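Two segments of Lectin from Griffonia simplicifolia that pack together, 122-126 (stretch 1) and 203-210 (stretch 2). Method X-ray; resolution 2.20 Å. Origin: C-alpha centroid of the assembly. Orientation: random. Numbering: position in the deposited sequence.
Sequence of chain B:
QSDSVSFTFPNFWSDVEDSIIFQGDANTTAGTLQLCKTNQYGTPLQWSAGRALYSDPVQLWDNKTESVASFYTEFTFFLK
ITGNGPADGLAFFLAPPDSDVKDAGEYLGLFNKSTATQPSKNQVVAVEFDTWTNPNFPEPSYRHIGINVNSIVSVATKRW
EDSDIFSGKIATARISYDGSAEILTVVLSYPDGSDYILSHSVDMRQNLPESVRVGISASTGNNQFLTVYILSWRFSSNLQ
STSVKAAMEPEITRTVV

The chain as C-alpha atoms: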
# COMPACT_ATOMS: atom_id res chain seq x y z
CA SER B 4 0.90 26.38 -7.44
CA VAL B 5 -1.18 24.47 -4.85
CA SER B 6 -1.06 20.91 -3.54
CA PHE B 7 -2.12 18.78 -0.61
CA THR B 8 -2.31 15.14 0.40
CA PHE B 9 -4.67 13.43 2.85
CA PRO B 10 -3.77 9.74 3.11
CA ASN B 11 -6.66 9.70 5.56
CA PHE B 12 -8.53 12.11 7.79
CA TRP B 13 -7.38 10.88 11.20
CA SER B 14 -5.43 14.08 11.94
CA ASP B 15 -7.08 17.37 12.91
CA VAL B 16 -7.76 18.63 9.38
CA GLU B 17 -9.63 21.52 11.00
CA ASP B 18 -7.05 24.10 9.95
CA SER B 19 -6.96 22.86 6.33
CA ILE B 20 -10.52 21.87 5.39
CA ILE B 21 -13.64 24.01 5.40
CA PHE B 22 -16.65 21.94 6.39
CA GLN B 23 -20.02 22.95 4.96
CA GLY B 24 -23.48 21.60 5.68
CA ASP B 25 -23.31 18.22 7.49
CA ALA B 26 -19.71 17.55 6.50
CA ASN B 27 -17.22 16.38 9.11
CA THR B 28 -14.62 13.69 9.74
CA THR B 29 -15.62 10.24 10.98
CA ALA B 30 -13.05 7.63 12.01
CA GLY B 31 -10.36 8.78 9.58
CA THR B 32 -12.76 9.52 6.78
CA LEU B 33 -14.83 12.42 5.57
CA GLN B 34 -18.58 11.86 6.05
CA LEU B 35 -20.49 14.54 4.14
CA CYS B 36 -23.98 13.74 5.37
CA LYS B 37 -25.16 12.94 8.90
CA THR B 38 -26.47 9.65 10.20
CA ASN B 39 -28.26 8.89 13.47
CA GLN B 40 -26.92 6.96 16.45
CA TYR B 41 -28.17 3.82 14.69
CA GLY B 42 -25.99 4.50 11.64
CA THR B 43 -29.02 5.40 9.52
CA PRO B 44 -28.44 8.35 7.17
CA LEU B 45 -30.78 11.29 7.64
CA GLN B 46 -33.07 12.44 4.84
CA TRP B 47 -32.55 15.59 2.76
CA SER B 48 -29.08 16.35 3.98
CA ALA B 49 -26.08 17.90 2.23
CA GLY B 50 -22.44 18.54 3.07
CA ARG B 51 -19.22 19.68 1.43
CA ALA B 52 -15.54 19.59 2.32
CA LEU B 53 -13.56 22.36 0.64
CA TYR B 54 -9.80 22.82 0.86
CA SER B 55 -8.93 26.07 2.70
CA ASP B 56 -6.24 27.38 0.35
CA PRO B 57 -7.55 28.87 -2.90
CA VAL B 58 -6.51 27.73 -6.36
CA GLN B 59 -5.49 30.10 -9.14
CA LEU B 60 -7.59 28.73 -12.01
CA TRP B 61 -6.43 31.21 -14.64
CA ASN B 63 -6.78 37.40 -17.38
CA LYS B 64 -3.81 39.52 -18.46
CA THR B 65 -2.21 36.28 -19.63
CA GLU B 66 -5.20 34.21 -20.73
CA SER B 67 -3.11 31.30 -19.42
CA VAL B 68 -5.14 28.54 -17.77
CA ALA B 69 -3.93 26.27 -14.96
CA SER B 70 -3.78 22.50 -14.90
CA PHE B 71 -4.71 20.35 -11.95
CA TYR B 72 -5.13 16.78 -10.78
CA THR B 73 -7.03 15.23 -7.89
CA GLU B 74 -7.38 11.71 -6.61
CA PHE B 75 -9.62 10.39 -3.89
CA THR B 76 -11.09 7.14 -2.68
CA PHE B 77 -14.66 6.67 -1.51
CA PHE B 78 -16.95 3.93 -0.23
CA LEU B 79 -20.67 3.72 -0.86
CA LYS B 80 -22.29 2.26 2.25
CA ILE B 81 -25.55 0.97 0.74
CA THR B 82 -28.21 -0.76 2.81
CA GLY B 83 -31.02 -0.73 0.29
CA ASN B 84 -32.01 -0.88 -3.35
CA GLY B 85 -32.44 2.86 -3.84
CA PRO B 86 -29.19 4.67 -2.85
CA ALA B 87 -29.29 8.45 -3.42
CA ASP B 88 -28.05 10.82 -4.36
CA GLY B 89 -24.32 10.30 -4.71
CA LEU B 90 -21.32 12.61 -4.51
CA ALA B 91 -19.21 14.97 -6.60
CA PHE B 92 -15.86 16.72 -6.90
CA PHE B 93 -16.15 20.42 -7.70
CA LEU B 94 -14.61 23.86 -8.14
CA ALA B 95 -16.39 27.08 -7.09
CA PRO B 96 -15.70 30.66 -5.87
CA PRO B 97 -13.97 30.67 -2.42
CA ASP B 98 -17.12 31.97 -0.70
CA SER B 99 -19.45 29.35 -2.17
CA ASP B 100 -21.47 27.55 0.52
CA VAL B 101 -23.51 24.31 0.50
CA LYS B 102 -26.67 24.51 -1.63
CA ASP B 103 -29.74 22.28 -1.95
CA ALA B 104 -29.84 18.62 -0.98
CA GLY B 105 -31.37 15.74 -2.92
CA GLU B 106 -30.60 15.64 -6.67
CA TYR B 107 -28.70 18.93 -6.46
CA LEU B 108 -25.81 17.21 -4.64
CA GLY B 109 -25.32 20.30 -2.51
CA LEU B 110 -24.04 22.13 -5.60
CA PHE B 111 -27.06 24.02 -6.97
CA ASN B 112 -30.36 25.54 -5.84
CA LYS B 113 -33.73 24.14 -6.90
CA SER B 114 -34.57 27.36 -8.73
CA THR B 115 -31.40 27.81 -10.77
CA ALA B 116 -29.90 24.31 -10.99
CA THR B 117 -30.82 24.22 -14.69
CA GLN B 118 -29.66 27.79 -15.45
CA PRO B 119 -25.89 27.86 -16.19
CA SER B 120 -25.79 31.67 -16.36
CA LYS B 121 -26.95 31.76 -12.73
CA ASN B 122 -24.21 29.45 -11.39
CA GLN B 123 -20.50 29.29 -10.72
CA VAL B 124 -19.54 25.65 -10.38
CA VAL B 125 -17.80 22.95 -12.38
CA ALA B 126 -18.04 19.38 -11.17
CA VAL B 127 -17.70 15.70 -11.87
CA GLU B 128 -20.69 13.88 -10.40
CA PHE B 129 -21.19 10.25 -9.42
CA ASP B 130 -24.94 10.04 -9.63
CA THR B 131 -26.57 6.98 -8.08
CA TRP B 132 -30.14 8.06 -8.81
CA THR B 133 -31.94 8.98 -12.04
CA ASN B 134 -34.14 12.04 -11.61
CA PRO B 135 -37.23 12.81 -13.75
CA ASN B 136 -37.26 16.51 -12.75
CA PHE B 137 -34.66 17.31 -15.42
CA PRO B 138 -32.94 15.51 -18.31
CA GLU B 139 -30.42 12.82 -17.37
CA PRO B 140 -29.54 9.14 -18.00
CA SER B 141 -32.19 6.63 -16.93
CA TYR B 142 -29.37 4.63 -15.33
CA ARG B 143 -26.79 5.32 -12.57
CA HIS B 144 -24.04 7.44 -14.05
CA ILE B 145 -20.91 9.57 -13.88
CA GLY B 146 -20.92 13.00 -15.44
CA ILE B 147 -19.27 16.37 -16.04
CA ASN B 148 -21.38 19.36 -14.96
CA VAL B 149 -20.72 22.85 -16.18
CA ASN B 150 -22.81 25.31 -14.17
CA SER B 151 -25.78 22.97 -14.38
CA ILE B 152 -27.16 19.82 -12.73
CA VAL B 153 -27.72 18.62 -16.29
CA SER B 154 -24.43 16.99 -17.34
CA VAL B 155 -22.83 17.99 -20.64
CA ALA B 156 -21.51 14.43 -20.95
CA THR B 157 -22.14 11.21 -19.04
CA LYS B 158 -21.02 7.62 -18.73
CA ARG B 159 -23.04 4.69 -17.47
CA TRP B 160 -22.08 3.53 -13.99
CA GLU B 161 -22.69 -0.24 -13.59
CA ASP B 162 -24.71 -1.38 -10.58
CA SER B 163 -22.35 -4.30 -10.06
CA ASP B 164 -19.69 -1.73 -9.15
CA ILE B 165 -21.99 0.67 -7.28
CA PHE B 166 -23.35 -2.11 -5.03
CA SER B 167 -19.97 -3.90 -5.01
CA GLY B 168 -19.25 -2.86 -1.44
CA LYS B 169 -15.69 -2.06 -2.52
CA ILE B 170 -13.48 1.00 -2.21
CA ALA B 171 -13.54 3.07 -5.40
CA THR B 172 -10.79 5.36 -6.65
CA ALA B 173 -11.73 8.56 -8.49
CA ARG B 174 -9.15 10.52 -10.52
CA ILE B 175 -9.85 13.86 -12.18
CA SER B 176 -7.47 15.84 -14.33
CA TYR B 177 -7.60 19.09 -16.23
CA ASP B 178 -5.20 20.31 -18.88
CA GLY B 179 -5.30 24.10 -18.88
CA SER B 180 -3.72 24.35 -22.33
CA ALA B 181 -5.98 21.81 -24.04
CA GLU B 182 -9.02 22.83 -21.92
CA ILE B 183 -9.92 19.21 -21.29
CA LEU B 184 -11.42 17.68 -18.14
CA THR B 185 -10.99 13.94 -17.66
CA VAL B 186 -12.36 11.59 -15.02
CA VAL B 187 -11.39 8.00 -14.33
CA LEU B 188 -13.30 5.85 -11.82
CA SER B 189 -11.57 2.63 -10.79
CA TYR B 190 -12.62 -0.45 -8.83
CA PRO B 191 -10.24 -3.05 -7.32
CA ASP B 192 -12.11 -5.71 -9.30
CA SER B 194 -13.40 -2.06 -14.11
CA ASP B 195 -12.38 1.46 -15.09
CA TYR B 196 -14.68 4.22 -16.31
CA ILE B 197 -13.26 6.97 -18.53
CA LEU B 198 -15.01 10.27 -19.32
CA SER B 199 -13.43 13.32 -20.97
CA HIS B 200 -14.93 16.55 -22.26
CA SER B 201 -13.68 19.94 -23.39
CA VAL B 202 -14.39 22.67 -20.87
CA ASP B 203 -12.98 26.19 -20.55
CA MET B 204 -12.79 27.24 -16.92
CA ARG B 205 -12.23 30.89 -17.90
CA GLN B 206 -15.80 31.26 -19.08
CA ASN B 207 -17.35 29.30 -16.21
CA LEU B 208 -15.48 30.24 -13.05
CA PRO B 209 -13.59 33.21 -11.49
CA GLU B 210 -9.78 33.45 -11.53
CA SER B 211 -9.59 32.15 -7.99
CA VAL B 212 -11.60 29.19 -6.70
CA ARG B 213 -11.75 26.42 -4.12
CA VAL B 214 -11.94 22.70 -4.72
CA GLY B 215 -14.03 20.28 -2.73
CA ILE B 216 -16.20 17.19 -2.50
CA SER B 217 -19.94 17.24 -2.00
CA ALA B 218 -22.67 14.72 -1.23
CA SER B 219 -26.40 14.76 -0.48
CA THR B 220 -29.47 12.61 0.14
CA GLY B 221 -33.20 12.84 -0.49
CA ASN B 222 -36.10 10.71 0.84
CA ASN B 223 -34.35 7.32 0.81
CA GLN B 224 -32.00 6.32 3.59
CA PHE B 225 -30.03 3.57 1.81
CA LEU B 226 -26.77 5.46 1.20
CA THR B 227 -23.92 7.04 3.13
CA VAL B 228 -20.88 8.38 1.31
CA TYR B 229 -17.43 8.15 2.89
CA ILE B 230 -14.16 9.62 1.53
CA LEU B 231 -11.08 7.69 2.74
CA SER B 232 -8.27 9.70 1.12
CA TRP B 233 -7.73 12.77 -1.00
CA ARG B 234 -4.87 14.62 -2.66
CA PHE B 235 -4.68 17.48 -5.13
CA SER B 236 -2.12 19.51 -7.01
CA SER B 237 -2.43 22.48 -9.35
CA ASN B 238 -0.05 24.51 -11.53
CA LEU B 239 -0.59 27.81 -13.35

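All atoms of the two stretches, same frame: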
# COMPACT_ATOMS: atom_id res chain seq x y z
N ASN B 122 -25.08 30.25 -12.25
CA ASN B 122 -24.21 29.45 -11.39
C ASN B 122 -22.72 29.64 -11.62
O ASN B 122 -22.29 30.14 -12.66
CB ASN B 122 -24.52 27.97 -11.56
CG ASN B 122 -25.91 27.62 -11.09
OD1 ASN B 122 -26.23 27.75 -9.92
ND2 ASN B 122 -26.75 27.18 -12.02
N GLN B 123 -21.94 29.21 -10.64
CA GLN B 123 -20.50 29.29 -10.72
C GLN B 123 -19.94 28.00 -10.13
O GLN B 123 -19.42 27.99 -9.01
CB GLN B 123 -19.97 30.49 -9.94
CG GLN B 123 -20.14 31.82 -10.66
CD GLN B 123 -19.54 32.98 -9.89
OE1 GLN B 123 -20.05 33.37 -8.84
NE2 GLN B 123 -18.44 33.52 -10.40
N VAL B 124 -20.06 26.91 -10.87
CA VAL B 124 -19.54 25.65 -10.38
C VAL B 124 -19.29 24.64 -11.48
O VAL B 124 -20.10 24.47 -12.40
CB VAL B 124 -20.48 25.06 -9.30
CG1 VAL B 124 -21.86 24.85 -9.87
CG2 VAL B 124 -19.92 23.76 -8.78
N VAL B 125 -18.14 23.98 -11.41
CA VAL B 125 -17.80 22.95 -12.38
C VAL B 125 -17.59 21.71 -11.53
O VAL B 125 -16.93 21.75 -10.49
CB VAL B 125 -16.50 23.30 -13.17
CG1 VAL B 125 -16.15 22.17 -14.12
CG2 VAL B 125 -16.69 24.62 -13.96
N ALA B 126 -18.17 20.59 -11.95
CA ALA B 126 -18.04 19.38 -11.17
C ALA B 126 -18.13 18.08 -11.95
O ALA B 126 -18.62 18.04 -13.08
CB ALA B 126 -19.12 19.36 -10.08
N ASP B 203 -13.84 25.03 -20.80
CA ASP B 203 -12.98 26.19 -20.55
C ASP B 203 -13.41 26.84 -19.24
O ASP B 203 -14.50 27.42 -19.13
CB ASP B 203 -13.08 27.21 -21.70
CG ASP B 203 -11.95 28.27 -21.65
OD1 ASP B 203 -11.83 29.06 -22.62
OD2 ASP B 203 -11.20 28.32 -20.66
N MET B 204 -12.55 26.70 -18.24
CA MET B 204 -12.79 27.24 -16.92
C MET B 204 -12.95 28.76 -16.92
O MET B 204 -13.72 29.30 -16.12
CB MET B 204 -11.65 26.84 -15.98
CG MET B 204 -11.46 25.34 -15.81
SD MET B 204 -12.79 24.50 -14.93
CE MET B 204 -12.11 22.81 -14.87
N ARG B 205 -12.21 29.43 -17.80
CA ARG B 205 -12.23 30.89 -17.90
C ARG B 205 -13.61 31.49 -18.14
O ARG B 205 -13.90 32.60 -17.71
CB ARG B 205 -11.30 31.37 -19.02
CG ARG B 205 -9.83 31.07 -18.78
N GLN B 206 -14.46 30.75 -18.82
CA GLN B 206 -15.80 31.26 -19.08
C GLN B 206 -16.84 30.65 -18.16
O GLN B 206 -18.03 30.84 -18.37
OE1 GLN B 206 -15.87 30.45 -23.40
NE2 GLN B 206 -15.83 32.68 -23.65
N ASN B 207 -16.40 29.93 -17.12
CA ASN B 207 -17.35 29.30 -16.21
C ASN B 207 -17.10 29.55 -14.73
O ASN B 207 -18.00 29.36 -13.90
CB ASN B 207 -17.38 27.80 -16.46
CG ASN B 207 -18.10 27.45 -17.72
OD1 ASN B 207 -19.29 27.71 -17.85
ND2 ASN B 207 -17.38 26.87 -18.67
N LEU B 208 -15.89 30.00 -14.42
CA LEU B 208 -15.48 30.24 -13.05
C LEU B 208 -14.53 31.44 -12.92
O LEU B 208 -13.84 31.80 -13.88
CB LEU B 208 -14.76 29.00 -12.51
CG LEU B 208 -15.56 27.72 -12.35
CD1 LEU B 208 -14.63 26.54 -12.08
CD2 LEU B 208 -16.54 27.91 -11.20
N PRO B 209 -14.47 32.05 -11.73
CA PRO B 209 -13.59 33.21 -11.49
C PRO B 209 -12.13 32.76 -11.45
O PRO B 209 -11.84 31.57 -11.34
CB PRO B 209 -14.08 33.75 -10.16
CG PRO B 209 -14.54 32.52 -9.45
CD PRO B 209 -15.31 31.79 -10.54
N GLU B 210 -11.22 33.72 -11.54
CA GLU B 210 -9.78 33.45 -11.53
C GLU B 210 -9.34 32.65 -10.33
O GLU B 210 -8.42 31.83 -10.43
CB GLU B 210 -8.99 34.76 -11.58
CG GLU B 210 -8.95 35.42 -12.94
CD GLU B 210 -8.03 36.63 -12.96
OE1 GLU B 210 -7.74 37.13 -14.07
OE2 GLU B 210 -7.60 37.08 -11.88

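Stretch 1 runs broadly extended, with a bend at Gln123 (psi 74°), into a strand that begins at Val125 and continues beyond Ala126. Stretch 2 has no regular strand or helix in its later part; it folds back on itself around Met204, whose O accepts two backbone hydrogen bonds, from Asn207 N at 2.9 Å and from Leu208 N at 2.8 Å. A weak bond from Gln206 N to Asp203 O (3.3 Å) adds to this turn. Side chains brace it as well: Asn207 ND2 donates to Asp203 O at 3.0 Å, and Asp203 OD2 accepts from Arg205 N at 3.2 Å. After the turn, the chain extends through Leu208 and Pro209. The nearest CA atoms are those of Gln123 and Leu208, 5.6 Å apart, yet no hydrogen bond crosses between the stretches; Gln123 CA lies 4.0 Å from Asn207 O. The contact is therefore one of van der Waals packing, and it is small, burying 278 Å² over both sides. Its centre is Val125, the residue of stretch 1 most covered by stretch 2. The Val125 CA-to-CB bond points toward stretch 2, and with chi1 in t, Val125 CG2 reaches Leu208 CD1 at 3.4 Å, Met204 SD at 4.0 Å and Asn207 CB at 4.1 Å. One methyl thus meets three residues gathered by the turn. Val124, the preceding residue, points its CB away, so its contact is through the backbone: Val124 N lies 3.7 Å from Leu208 CD2. The same methyl, Leu208 CD2, sits 3.6 Å from Gln123 C. At the exposed margin, the Gln123 side chain leaves its backbone sideways but ends nearer stretch 2, bringing NE2 to 3.6 Å from Pro209 CD, a contact with a carbon of the proline ring.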